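Long-range contacts in sulfur oxygenase/reductase (Halothiobacillus neapolitanus, PDB 6QPA), which probably catalyses the oxygen-dependent disproportionation of elemental sulfur at a non-haem iron site, as a sulfur oxygenase/reductase assembled from 24 copies of the chain: residues I7-M12 with T80-V85; A13-K18 with L107-E112; R158-G163 with F299-E304; D164-D169 with P250-V255; V204-S209 with Y231-G236. All coordinates share one frame; numbering follows the deposited sequence. Where two conformers were deposited one is given.

Contact 1 of 5, residues I7-M12 with T80-V85; sequences IIAINM and TVWKDV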
# COMPACT_ATOMS: atom_id res chain seq x y z
N ILE A 7 -57.50 7.45 34.47
CA ILE A 7 -57.65 7.24 33.04
C ILE A 7 -56.26 7.35 32.41
O ILE A 7 -55.47 8.22 32.78
CB ILE A 7 -58.61 8.30 32.46
CG1 ILE A 7 -60.02 8.17 33.06
CG2 ILE A 7 -58.64 8.29 30.95
CD1 ILE A 7 -60.57 6.80 33.02
N ILE A 8 -55.97 6.50 31.43
CA ILE A 8 -54.68 6.56 30.75
C ILE A 8 -54.95 6.85 29.29
O ILE A 8 -55.68 6.10 28.64
CB ILE A 8 -53.86 5.27 30.92
CG1 ILE A 8 -53.67 4.95 32.40
CG2 ILE A 8 -52.44 5.44 30.29
CD1 ILE A 8 -52.80 3.72 32.62
N ALA A 9 -54.39 7.95 28.80
CA ALA A 9 -54.37 8.23 27.38
C ALA A 9 -53.05 7.73 26.82
O ALA A 9 -51.98 8.02 27.38
CB ALA A 9 -54.56 9.73 27.09
N ILE A 10 -53.11 6.93 25.76
CA ILE A 10 -51.91 6.38 25.15
C ILE A 10 -51.77 6.99 23.78
O ILE A 10 -52.51 6.64 22.85
CB ILE A 10 -51.93 4.85 25.07
CG1 ILE A 10 -52.11 4.28 26.48
CG2 ILE A 10 -50.63 4.37 24.42
CD1 ILE A 10 -52.17 2.73 26.54
N ASN A 11 -50.82 7.91 23.64
CA ASN A 11 -50.49 8.49 22.35
C ASN A 11 -49.61 7.49 21.60
O ASN A 11 -48.47 7.24 22.01
CB ASN A 11 -49.79 9.83 22.54
CG ASN A 11 -49.72 10.62 21.28
OD1 ASN A 11 -48.94 10.31 20.39
ND2 ASN A 11 -50.54 11.67 21.18
N MET A 12 -50.14 6.93 20.52
CA MET A 12 -49.47 5.89 19.75
C MET A 12 -49.00 6.48 18.43
O MET A 12 -49.81 7.07 17.70
CB MET A 12 -50.41 4.71 19.49
CG MET A 12 -50.96 4.07 20.74
SD MET A 12 -52.34 2.99 20.31
CE MET A 12 -52.60 2.19 21.89
N THR A 80 -50.07 9.14 29.17
CA THR A 80 -50.32 10.22 30.12
C THR A 80 -51.50 9.80 30.98
O THR A 80 -52.47 9.23 30.47
CB THR A 80 -50.57 11.58 29.46
OG1 THR A 80 -51.64 11.47 28.52
CG2 THR A 80 -49.29 12.08 28.74
N VAL A 81 -51.37 10.02 32.28
CA VAL A 81 -52.29 9.48 33.27
C VAL A 81 -53.04 10.65 33.92
O VAL A 81 -52.42 11.65 34.31
CB VAL A 81 -51.52 8.63 34.29
CG1 VAL A 81 -52.48 7.92 35.25
CG2 VAL A 81 -50.63 7.61 33.51
N TRP A 82 -54.36 10.51 34.04
CA TRP A 82 -55.25 11.63 34.32
C TRP A 82 -56.30 11.24 35.35
O TRP A 82 -56.74 10.09 35.41
CB TRP A 82 -55.99 12.09 33.04
CG TRP A 82 -55.03 12.51 32.01
CD1 TRP A 82 -54.48 11.74 31.02
CD2 TRP A 82 -54.45 13.80 31.88
NE1 TRP A 82 -53.61 12.49 30.27
CE2 TRP A 82 -53.56 13.76 30.79
CE3 TRP A 82 -54.59 15.01 32.59
CZ2 TRP A 82 -52.82 14.88 30.37
CZ3 TRP A 82 -53.86 16.12 32.17
CH2 TRP A 82 -52.99 16.04 31.08
N LYS A 83 -56.73 12.24 36.13
CA LYS A 83 -57.86 12.03 37.02
C LYS A 83 -59.11 11.65 36.24
O LYS A 83 -59.92 10.84 36.72
CB LYS A 83 -58.14 13.28 37.86
CG LYS A 83 -57.05 13.62 38.86
CD LYS A 83 -57.41 14.86 39.68
CE LYS A 83 -56.31 15.23 40.67
NZ LYS A 83 -56.61 16.53 41.37
N ASP A 84 -59.28 12.20 35.04
CA ASP A 84 -60.45 11.94 34.22
C ASP A 84 -60.18 12.39 32.80
O ASP A 84 -59.19 13.08 32.53
CB ASP A 84 -61.70 12.63 34.79
CG ASP A 84 -61.43 14.08 35.15
OD1 ASP A 84 -60.85 14.83 34.34
OD2 ASP A 84 -61.79 14.46 36.28
N VAL A 85 -61.11 12.03 31.91
CA VAL A 85 -60.99 12.43 30.51
C VAL A 85 -60.98 13.94 30.39
O VAL A 85 -60.16 14.51 29.65
CB VAL A 85 -62.15 11.81 29.70
CG1 VAL A 85 -62.29 12.48 28.33
CG2 VAL A 85 -61.94 10.32 29.54
O HOH W 1 -50.80 10.56 26.24

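Contact 2 of 5, residues A13-K18 with L107-E112; sequences AKIANK and LGMVIE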
# COMPACT_ATOMS: atom_id res chain seq x y z
N ALA A 13 -47.70 6.36 18.16
CA ALA A 13 -47.10 6.81 16.92
C ALA A 13 -46.04 5.81 16.48
O ALA A 13 -45.55 5.01 17.28
CB ALA A 13 -46.45 8.19 17.07
N LYS A 14 -45.70 5.86 15.20
CA LYS A 14 -44.56 5.11 14.67
C LYS A 14 -43.60 6.12 14.06
O LYS A 14 -44.00 6.94 13.23
CB LYS A 14 -44.99 4.04 13.68
CG LYS A 14 -45.77 2.91 14.34
CD LYS A 14 -46.16 1.84 13.35
CE LYS A 14 -46.82 0.65 14.04
NZ LYS A 14 -45.88 0.01 15.02
N ILE A 15 -42.35 6.09 14.51
CA ILE A 15 -41.39 7.12 14.16
C ILE A 15 -40.19 6.48 13.49
O ILE A 15 -39.89 5.29 13.66
CB ILE A 15 -40.96 7.93 15.40
CG1 ILE A 15 -40.13 7.06 16.35
CG2 ILE A 15 -42.22 8.46 16.13
CD1 ILE A 15 -39.68 7.77 17.56
N ALA A 16 -39.48 7.31 12.72
CA ALA A 16 -38.31 6.86 11.99
C ALA A 16 -37.20 6.48 12.95
O ALA A 16 -36.93 7.17 13.93
CB ALA A 16 -37.82 7.96 11.03
N ASN A 17 -36.56 5.35 12.68
CA ASN A 17 -35.48 4.83 13.51
C ASN A 17 -34.16 5.33 12.93
O ASN A 17 -33.50 4.67 12.13
CB ASN A 17 -35.55 3.31 13.57
CG ASN A 17 -34.49 2.72 14.47
OD1 ASN A 17 -33.70 3.45 15.06
ND2 ASN A 17 -34.50 1.40 14.60
N LYS A 18 -33.79 6.54 13.32
CA LYS A 18 -32.55 7.16 12.87
C LYS A 18 -32.13 8.19 13.90
O LYS A 18 -32.96 8.65 14.70
CB LYS A 18 -32.69 7.76 11.46
CG LYS A 18 -33.76 8.82 11.24
CD LYS A 18 -33.83 9.15 9.73
CE LYS A 18 -34.77 10.32 9.42
NZ LYS A 18 -34.26 11.66 9.86
N LEU A 107 -43.36 16.04 13.92
CA LEU A 107 -43.96 15.42 12.75
C LEU A 107 -42.94 15.08 11.67
O LEU A 107 -43.20 14.20 10.85
CB LEU A 107 -45.07 16.32 12.16
CG LEU A 107 -46.42 16.42 12.89
CD1 LEU A 107 -47.42 17.30 12.14
CD2 LEU A 107 -47.07 15.05 13.18
N GLY A 108 -41.77 15.74 11.67
CA GLY A 108 -40.70 15.41 10.75
C GLY A 108 -40.09 14.03 10.95
O GLY A 108 -39.31 13.57 10.11
N MET A 109 -40.42 13.36 12.05
CA MET A 109 -39.97 12.00 12.27
C MET A 109 -41.12 11.00 12.32
O MET A 109 -40.88 9.81 12.53
CB MET A 109 -39.15 11.90 13.57
CG MET A 109 -40.02 11.93 14.82
SD MET A 109 -39.02 11.79 16.31
CE MET A 109 -40.23 11.84 17.63
N VAL A 110 -42.37 11.46 12.14
CA VAL A 110 -43.55 10.61 12.26
C VAL A 110 -43.85 9.95 10.92
O VAL A 110 -43.91 10.61 9.87
CB VAL A 110 -44.76 11.41 12.77
CG1 VAL A 110 -46.04 10.61 12.68
CG2 VAL A 110 -44.53 11.84 14.22
N ILE A 111 -44.01 8.63 10.95
CA ILE A 111 -44.40 7.86 9.79
C ILE A 111 -45.85 7.41 9.88
O ILE A 111 -46.52 7.27 8.85
CB ILE A 111 -43.45 6.65 9.61
CG1 ILE A 111 -42.07 7.15 9.14
CG2 ILE A 111 -44.02 5.56 8.68
CD1 ILE A 111 -40.98 6.14 9.28
N GLU A 112 -46.37 7.22 11.09
CA GLU A 112 -47.75 6.81 11.31
C GLU A 112 -48.20 7.36 12.65
O GLU A 112 -47.39 7.49 13.58
CB GLU A 112 -47.85 5.27 11.26
CG GLU A 112 -49.22 4.69 11.06
CD GLU A 112 -49.16 3.18 10.85
OE1 GLU A 112 -48.04 2.61 10.82
OE2 GLU A 112 -50.25 2.58 10.72
O HOH W 2 -37.29 12.03 10.28

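Contact 3 of 5, residues R158-G163 with F299-E304; sequences RTVVIG and FSPMME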
# COMPACT_ATOMS: atom_id res chain seq x y z
N ARG A 158 -36.01 -1.37 32.80
CA ARG A 158 -36.70 -2.66 32.74
C ARG A 158 -37.42 -2.72 31.40
O ARG A 158 -37.31 -1.82 30.57
CB ARG A 158 -37.64 -2.86 33.94
CG ARG A 158 -38.89 -1.96 33.94
CD ARG A 158 -39.51 -1.82 35.31
NE ARG A 158 -40.75 -1.04 35.22
CZ ARG A 158 -40.79 0.29 35.11
NH1 ARG A 158 -39.66 1.00 35.11
NH2 ARG A 158 -41.96 0.91 35.00
N THR A 159 -38.16 -3.80 31.19
CA THR A 159 -38.83 -4.04 29.93
C THR A 159 -40.34 -3.92 30.15
O THR A 159 -40.88 -4.42 31.14
CB THR A 159 -38.47 -5.42 29.38
OG1 THR A 159 -37.09 -5.42 29.04
CG2 THR A 159 -39.32 -5.76 28.12
N VAL A 160 -41.01 -3.21 29.25
CA VAL A 160 -42.46 -3.15 29.25
C VAL A 160 -42.95 -3.84 27.99
O VAL A 160 -42.48 -3.56 26.88
CB VAL A 160 -42.99 -1.71 29.36
CG1 VAL A 160 -44.53 -1.69 29.22
CG2 VAL A 160 -42.58 -1.11 30.71
N VAL A 161 -43.88 -4.76 28.17
CA VAL A 161 -44.49 -5.50 27.08
C VAL A 161 -45.97 -5.15 27.03
O VAL A 161 -46.61 -5.02 28.08
CB VAL A 161 -44.25 -7.00 27.32
CG1 VAL A 161 -45.29 -7.80 26.69
CG2 VAL A 161 -42.85 -7.39 26.81
N ILE A 162 -46.50 -4.94 25.83
CA ILE A 162 -47.93 -4.64 25.66
C ILE A 162 -48.54 -5.67 24.73
O ILE A 162 -48.13 -5.79 23.57
CB ILE A 162 -48.16 -3.22 25.12
CG1 ILE A 162 -47.51 -2.18 26.04
CG2 ILE A 162 -49.68 -2.97 24.99
CD1 ILE A 162 -47.68 -0.74 25.54
N GLY A 163 -49.52 -6.41 25.23
CA GLY A 163 -50.24 -7.40 24.45
C GLY A 163 -51.55 -6.85 23.93
O GLY A 163 -52.43 -6.47 24.70
N PHE A 299 -41.08 -2.91 24.68
CA PHE A 299 -40.70 -1.51 24.83
C PHE A 299 -39.68 -1.31 25.94
O PHE A 299 -39.65 -2.05 26.94
CB PHE A 299 -41.88 -0.63 25.22
CG PHE A 299 -42.96 -0.56 24.20
CD1 PHE A 299 -43.97 -1.52 24.17
CD2 PHE A 299 -43.02 0.50 23.31
CE1 PHE A 299 -45.00 -1.44 23.26
CE2 PHE A 299 -44.05 0.59 22.39
CZ PHE A 299 -45.05 -0.39 22.37
N SER A 300 -38.90 -0.24 25.81
CA SER A 300 -38.09 0.26 26.89
C SER A 300 -38.69 1.55 27.40
O SER A 300 -39.02 2.43 26.60
CB SER A 300 -36.66 0.50 26.43
OG SER A 300 -35.96 1.10 27.50
N PRO A 301 -38.92 1.70 28.70
CA PRO A 301 -39.38 2.99 29.22
C PRO A 301 -38.24 4.00 29.22
O PRO A 301 -37.27 3.85 29.97
CB PRO A 301 -39.87 2.65 30.64
CG PRO A 301 -39.06 1.46 31.03
CD PRO A 301 -38.81 0.68 29.76
N MET A 302 -38.31 5.00 28.35
CA MET A 302 -37.23 5.97 28.25
C MET A 302 -37.26 6.94 29.43
O MET A 302 -36.23 7.20 30.06
CB MET A 302 -37.34 6.75 26.94
CG MET A 302 -36.99 5.99 25.68
SD MET A 302 -35.74 4.69 25.95
CE MET A 302 -34.21 5.62 25.77
N MET A 303 -38.42 7.51 29.71
CA MET A 303 -38.60 8.49 30.77
C MET A 303 -39.88 8.11 31.47
O MET A 303 -40.80 7.60 30.84
CB MET A 303 -38.72 9.94 30.23
CG MET A 303 -37.56 10.39 29.37
SD MET A 303 -37.60 12.17 29.02
CE MET A 303 -37.26 12.19 27.26
N GLU A 304 -39.91 8.29 32.79
CA GLU A 304 -41.11 7.98 33.55
C GLU A 304 -41.28 9.01 34.63
O GLU A 304 -40.29 9.44 35.25
CB GLU A 304 -41.03 6.61 34.21
CG GLU A 304 -40.62 5.48 33.30
CD GLU A 304 -40.60 4.17 34.05
OE1 GLU A 304 -39.50 3.76 34.48
OE2 GLU A 304 -41.69 3.57 34.23
O HOH W 3 -34.98 0.33 30.10
O HOH W 4 -36.69 -3.39 26.39

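Contact 4 of 5, residues D164-D169 with P250-V255; sequences DHWVMD and PTQYLV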
# COMPACT_ATOMS: atom_id res chain seq x y z
N ASP A 164 -51.68 -6.81 22.59
CA ASP A 164 -52.85 -6.27 21.93
C ASP A 164 -53.90 -7.38 21.74
O ASP A 164 -53.63 -8.40 21.09
CB ASP A 164 -52.45 -5.67 20.58
CG ASP A 164 -53.52 -4.74 20.02
OD1 ASP A 164 -54.67 -4.84 20.47
OD2 ASP A 164 -53.21 -3.91 19.15
N HIS A 165 -55.09 -7.18 22.30
CA HIS A 165 -56.17 -8.15 22.20
C HIS A 165 -57.42 -7.45 21.71
O HIS A 165 -57.80 -6.41 22.25
CB HIS A 165 -56.47 -8.80 23.55
CG HIS A 165 -55.30 -9.47 24.20
ND1 HIS A 165 -54.25 -8.76 24.76
CD2 HIS A 165 -55.02 -10.78 24.40
CE1 HIS A 165 -53.37 -9.61 25.26
NE2 HIS A 165 -53.81 -10.84 25.07
N TRP A 166 -58.07 -8.03 20.70
CA TRP A 166 -59.43 -7.63 20.32
C TRP A 166 -60.37 -8.73 20.77
O TRP A 166 -60.23 -9.88 20.34
CB TRP A 166 -59.58 -7.40 18.82
CG TRP A 166 -58.75 -6.30 18.23
CD1 TRP A 166 -57.69 -5.63 18.80
CD2 TRP A 166 -58.90 -5.75 16.91
NE1 TRP A 166 -57.19 -4.71 17.93
CE2 TRP A 166 -57.91 -4.75 16.76
CE3 TRP A 166 -59.78 -6.00 15.85
CZ2 TRP A 166 -57.78 -4.00 15.59
CZ3 TRP A 166 -59.65 -5.25 14.69
CH2 TRP A 166 -58.65 -4.28 14.57
N VAL A 167 -61.36 -8.37 21.60
CA VAL A 167 -62.21 -9.32 22.29
C VAL A 167 -63.54 -9.44 21.57
O VAL A 167 -64.10 -8.43 21.11
CB VAL A 167 -62.39 -8.91 23.77
CG1 VAL A 167 -63.48 -9.76 24.46
CG2 VAL A 167 -61.05 -9.07 24.51
N MET A 168 -64.04 -10.68 21.44
CA MET A 168 -65.34 -10.93 20.82
C MET A 168 -66.44 -10.21 21.56
O MET A 168 -66.46 -10.15 22.79
CB MET A 168 -65.66 -12.43 20.78
CG MET A 168 -64.60 -13.23 20.03
SD MET A 168 -64.72 -15.01 20.37
CE MET A 168 -66.27 -15.41 19.54
N ASP A 169 -67.36 -9.63 20.78
CA ASP A 169 -68.53 -8.96 21.33
C ASP A 169 -69.24 -9.85 22.33
O ASP A 169 -69.61 -10.99 22.01
CB ASP A 169 -69.47 -8.58 20.19
CG ASP A 169 -70.69 -7.81 20.66
OD1 ASP A 169 -70.73 -7.32 21.80
OD2 ASP A 169 -71.61 -7.67 19.84
N PRO A 250 -64.24 -4.54 17.39
CA PRO A 250 -64.28 -5.26 18.67
C PRO A 250 -63.45 -4.56 19.74
O PRO A 250 -62.47 -3.90 19.41
CB PRO A 250 -63.67 -6.63 18.33
CG PRO A 250 -63.87 -6.79 16.87
CD PRO A 250 -63.76 -5.40 16.29
N THR A 251 -63.86 -4.68 21.00
CA THR A 251 -63.20 -4.00 22.09
C THR A 251 -61.73 -4.35 22.15
O THR A 251 -61.35 -5.53 22.16
CB THR A 251 -63.85 -4.37 23.41
OG1 THR A 251 -65.26 -4.08 23.34
CG2 THR A 251 -63.21 -3.61 24.55
N GLN A 252 -60.89 -3.32 22.21
CA GLN A 252 -59.46 -3.54 22.36
C GLN A 252 -59.07 -3.54 23.82
O GLN A 252 -59.46 -2.63 24.57
CB GLN A 252 -58.65 -2.46 21.63
CG GLN A 252 -57.16 -2.60 21.88
CD GLN A 252 -56.38 -1.49 21.23
OE1 GLN A 252 -56.61 -0.33 21.53
NE2 GLN A 252 -55.47 -1.84 20.32
N TYR A 253 -58.30 -4.54 24.22
CA TYR A 253 -57.63 -4.54 25.52
C TYR A 253 -56.13 -4.56 25.30
O TYR A 253 -55.63 -5.34 24.48
CB TYR A 253 -58.03 -5.76 26.35
CG TYR A 253 -59.44 -5.72 26.93
CD1 TYR A 253 -60.53 -6.07 26.17
CD2 TYR A 253 -59.65 -5.37 28.26
CE1 TYR A 253 -61.83 -6.05 26.71
CE2 TYR A 253 -60.93 -5.35 28.82
CZ TYR A 253 -62.02 -5.69 28.04
OH TYR A 253 -63.28 -5.69 28.60
N LEU A 254 -55.41 -3.71 26.03
CA LEU A 254 -53.96 -3.74 26.08
C LEU A 254 -53.53 -4.34 27.40
O LEU A 254 -53.89 -3.82 28.46
CB LEU A 254 -53.36 -2.35 25.93
CG LEU A 254 -53.70 -1.73 24.58
CD1 LEU A 254 -52.97 -0.39 24.43
CD2 LEU A 254 -53.28 -2.71 23.50
N VAL A 255 -52.75 -5.42 27.34
CA VAL A 255 -52.25 -6.07 28.54
C VAL A 255 -50.81 -5.61 28.75
O VAL A 255 -49.90 -6.00 28.01
CB VAL A 255 -52.36 -7.59 28.42
CG1 VAL A 255 -51.69 -8.27 29.62
CG2 VAL A 255 -53.85 -7.99 28.32
O HOH W 5 -66.22 -6.63 21.72

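Contact 5 of 5, residues V204-S209 with Y231-G236; sequences VSAIGS and YNTNYG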
# COMPACT_ATOMS: atom_id res chain seq x y z
N VAL A 204 -61.47 7.68 22.14
CA VAL A 204 -60.28 8.27 21.51
C VAL A 204 -60.35 9.79 21.61
O VAL A 204 -61.43 10.38 21.47
CB VAL A 204 -60.13 7.85 20.04
CG1 VAL A 204 -58.87 8.48 19.42
CG2 VAL A 204 -60.05 6.32 19.93
N SER A 205 -59.20 10.43 21.85
CA SER A 205 -59.14 11.88 21.84
C SER A 205 -58.93 12.36 20.40
O SER A 205 -57.97 11.96 19.74
CB SER A 205 -58.02 12.39 22.74
OG SER A 205 -57.90 13.80 22.61
N ALA A 206 -59.84 13.20 19.92
CA ALA A 206 -59.69 13.72 18.56
C ALA A 206 -58.50 14.67 18.48
O ALA A 206 -57.63 14.54 17.61
CB ALA A 206 -60.99 14.41 18.14
N ILE A 207 -58.45 15.62 19.41
CA ILE A 207 -57.36 16.58 19.44
C ILE A 207 -56.04 15.86 19.63
O ILE A 207 -55.06 16.12 18.92
CB ILE A 207 -57.62 17.62 20.55
CG1 ILE A 207 -58.83 18.49 20.21
CG2 ILE A 207 -56.39 18.50 20.76
CD1 ILE A 207 -58.58 19.50 19.10
N GLY A 208 -55.99 14.90 20.57
CA GLY A 208 -54.74 14.19 20.79
C GLY A 208 -54.29 13.36 19.61
O GLY A 208 -53.10 13.07 19.46
N SER A 209 -55.23 12.98 18.74
CA SER A 209 -54.93 12.22 17.54
C SER A 209 -54.71 13.11 16.34
O SER A 209 -54.63 12.61 15.21
CB SER A 209 -56.07 11.24 17.25
OG SER A 209 -56.26 10.40 18.36
N TYR A 231 -58.70 25.63 17.57
CA TYR A 231 -59.12 24.42 18.26
C TYR A 231 -60.51 24.02 17.76
O TYR A 231 -61.50 24.69 18.05
CB TYR A 231 -59.10 24.68 19.77
CG TYR A 231 -59.56 23.53 20.64
CD1 TYR A 231 -60.90 23.36 20.95
CD2 TYR A 231 -58.63 22.61 21.15
CE1 TYR A 231 -61.32 22.28 21.75
CE2 TYR A 231 -59.04 21.55 21.95
CZ TYR A 231 -60.40 21.39 22.25
OH TYR A 231 -60.81 20.34 23.04
N ASN A 232 -60.59 22.93 17.00
CA ASN A 232 -61.86 22.49 16.43
C ASN A 232 -61.68 21.09 15.85
O ASN A 232 -60.57 20.70 15.48
CB ASN A 232 -62.37 23.47 15.38
CG ASN A 232 -63.89 23.33 15.13
OD1 ASN A 232 -64.59 22.66 15.86
ND2 ASN A 232 -64.37 23.98 14.09
N THR A 233 -62.77 20.33 15.86
CA THR A 233 -62.74 18.94 15.38
C THR A 233 -64.05 18.66 14.64
O THR A 233 -64.95 19.50 14.61
CB THR A 233 -62.58 17.93 16.53
OG1 THR A 233 -63.76 17.95 17.34
CG2 THR A 233 -61.37 18.24 17.41
N ASN A 234 -64.16 17.46 14.07
CA ASN A 234 -65.45 17.06 13.51
C ASN A 234 -66.50 16.85 14.59
O ASN A 234 -67.66 16.60 14.28
CB ASN A 234 -65.28 15.79 12.66
CG ASN A 234 -64.59 16.06 11.32
OD1 ASN A 234 -64.62 17.18 10.82
ND2 ASN A 234 -63.94 15.03 10.76
N TYR A 235 -66.12 16.96 15.86
CA TYR A 235 -67.04 16.91 16.99
C TYR A 235 -67.23 18.28 17.64
O TYR A 235 -67.64 18.36 18.81
CB TYR A 235 -66.52 15.88 18.00
CG TYR A 235 -66.61 14.46 17.50
CD1 TYR A 235 -67.83 13.75 17.55
CD2 TYR A 235 -65.52 13.86 16.88
CE1 TYR A 235 -67.91 12.44 17.05
CE2 TYR A 235 -65.59 12.58 16.38
CZ TYR A 235 -66.78 11.87 16.46
OH TYR A 235 -66.81 10.60 15.95
N GLY A 236 -66.95 19.36 16.92
CA GLY A 236 -67.11 20.70 17.47
C GLY A 236 -65.87 21.15 18.23
O GLY A 236 -64.84 20.46 18.24

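Contact 1 of 5, residues I7-M12 with T80-V85
Ile7 opens the pairing by exchanging two backbone bonds with Trp82, its N reaching Trp82 O at 2.9 Å in an antiparallel hydrogen-bonded pair. On the face it shares with Trp82, its side chain reaches the corner that follows: CG1 lies 4.0 Å from Asp84 CA, and CG2, anti to the backbone N, meets Val85 CG2. Asp84 itself caps the helix that begins there and bonds to Ser87. Ile8 and Val81 form the non-hydrogen-bonded pair, their side chains side by side on the other face of the sheet, with CG1 of Ile8 4.2 Å from CG2 of Val81. Ala9 then takes a second pair of backbone bonds, from its N to Thr80 O and back from Thr80 N to Ala9 O. Its CB stands 3.7 Å from Thr80 OG1. That hydroxyl receives Trp82 NE1 at 2.8 Å, in the plane of the indole. The small methyl of Ala9 lies close to Glu116, an iron ligand, and the indole meets the ring of His88, another. The NE1 bond to Thr80 OG1 would hold the rotation of the indole beside His88, while a water links that hydroxyl to Ala9 O.

Contact 2 of 5, residues A13-K18 with L107-E112
Lys14 faces both Ile111 and Glu112, a classic beta bulge where strand 7-15 pairs antiparallel with the start of strand 110-125. Lys14 O accepts from two nitrogens, Ile111 N at 2.8 Å and Glu112 N at 3.2 Å, the second tilted from the carbonyl plane. The side chains of Lys14 and Glu112 run side by side in the same direction. Lys14 CB and Glu112 CB are 3.9 Å apart. The methylene CD of Lys14 approaches Glu112 OE1, while the charged ends stay apart, Lys14 NZ and Glu112 OE1 being 5.4 Å from each other; any attraction is therefore probably modest. Ile15 and Met109 likewise lie alongside each other, pointing the same way, with Ile15 CD1 4.1 Å from the methyl CE of Met109. Met109 CG sits between the backbone N and the carbonyl carbon (chi1 76°), and the rest of the chain runs straight, which carries CE to Ile15; the side chain also packs on Met25 of helix 19-27. A neighbouring subunit closes over this end of the sheet, its Gly62 packing on Ala16 and Ile111 and its Tyr295 OH bonding to Ile111 O. From the bulge itself, Ile111 reaches across to Ala16, its CD1 3.9 Å from Ala16 CA.

Contact 3 of 5, residues R158-G163 with F299-E304
A buried ion pair and a short antiparallel pairing join strand 159-167 to strand 290-305 inside the barrel-like sheet. Val160 and Phe299 form the hydrogen-bonded pair, with Phe299 N 2.7 Å from Val160 O and Val160 N returning the bond to Phe299 O. Phe299 CG lies anti to the carbonyl carbon (chi1 -64°), and the ring crosses Ile162, whose CD1 comes within 3.6 Å of Phe299 CE1. Arg158 grips Glu304 end-on: NH1 reaches OE1 and NH2 reaches OE2, each at 2.8 Å. The guanidinium and carboxylate planes are nearly coplanar, 26° apart, and OE2 uses its syn lone pair. Pro301 covers one face of the guanidinium, its CG 4.1 Å from NH1. Arg158 NE makes a second salt bridge, to Glu258, and NH1 also bonds to Leu154 O, while Glu304 OE1 accepts from Ser156 N. An alanine in place of Arg158 would probably leave the buried carboxylate of Glu304, and that of Glu258, without this arginine's bonds, and Pro301 CG without the flat group it covers. Antiparallel pairing of this kind within one curled sheet is consistent with the dimeric alpha-beta barrel clan to which the family belongs.

Contact 4 of 5, residues D164-D169 with P250-V255
Segments 164-169 and 250-255 run antiparallel as parts of strands 159-167 and 251-259, their axes 4.7 Å apart at the closest, with His165 and Tyr253 exchanging backbone bonds, His165 O to Tyr253 N at 2.8 Å. Asp164, Trp166, Gln252 and Leu254 occupy one face of the sheet. There the extended chain of Gln252 crosses Asp164 at about a right angle and offers NE2 to Asp164 OD1 at 3.1 Å. A weaker bond runs to OD2; the amide and carboxylate planes are turned 51° apart, and OD1 is met on its syn side, out of the carboxylate plane. Gln252 OE1 has a weak bond to Gln201. Trp166 crosses Pro250 obliquely, CE3 4.0 Å from CD, and its ring takes a cation-pi contact from Lys292 and meets Trp115 of a neighbouring subunit. His165, Val167, Thr251 and Tyr253 share the other face. Val167 CG2 touches Tyr253 CD1 at 3.5 Å, and Val255 CG2 lies just as near to His165 CE1. Phe175 of helix 172-189 meets the rings of His165 and Tyr253, and Tyr253 OH bonds to Glu176. A helix laid across an antiparallel sheet is consistent with the ferredoxin-like arrangement of the dimeric alpha-beta barrel clan.

Contact 5 of 5, residues V204-S209 with Y231-G236
Ile207 packs tightly into the angle between Tyr231 and Thr233, and this small apolar cluster carries the contact between two loops. Its chain crosses both partners at about a right angle. CG1, anti to the carbonyl carbon (chi1 -67°), comes within 3.5 Å of Tyr231 CE2, and CD1 lies equally near that atom and 3.5 Å from Thr233 CG2, tighter than usual for two carbons. Ala206 CB adds a lighter touch on Thr233 CG2, at 3.9 Å. Thr233 turns its methyl to this cluster and its hydroxyl to its own loop: OG1 accepts from Tyr235 N at 3.0 Å, an ST turn, and donates to Gly236 O at 2.9 Å, across the type I turn from Thr233 to Gly236. A valine in place of Thr233 would probably leave Tyr235 N and Gly236 O without the hydroxyl that ties the turn together. The other side is looser. The side chain of Asn232 points away from the other loop, with a weak bond from Thr233 N to its OD1, while Asn234 and Tyr235, partly exposed, make bonds to a neighbouring subunit. In the other loop, Ser205 OG accepts from Gly208 N in an ST motif and bonds to Glu89. The polar groups are met within each loop or by outside partners, which leaves mainly carbon to meet across the contact, next to the iron ligand His92.

In the fold
All five contacts are buried, but contacts 1 and 3 lie nearest the centre of the chain, contact 4 farther out, and contacts 2 and 5 farthest, near subunit interfaces. Contacts 1 and 2 divide strand 7-15 between two neighbours, 74-82 and 110-125, while contacts 3 and 4 divide strand 159-167 between 290-305 and 251-259; all four belong to one curled antiparallel sheet. Met12 and Ile10 of contact 1 pack on Leu254 of contact 4, bringing the two pairs of contacts together. Backbone pairing dominates these four, with a buried ion pair added in contact 3. Contact 5 joins loops by apolar packing, with its hydrogen bonds inside each loop. Like contact 1 it borders the iron site, and like contacts 2, 3 and 4 it meets another subunit.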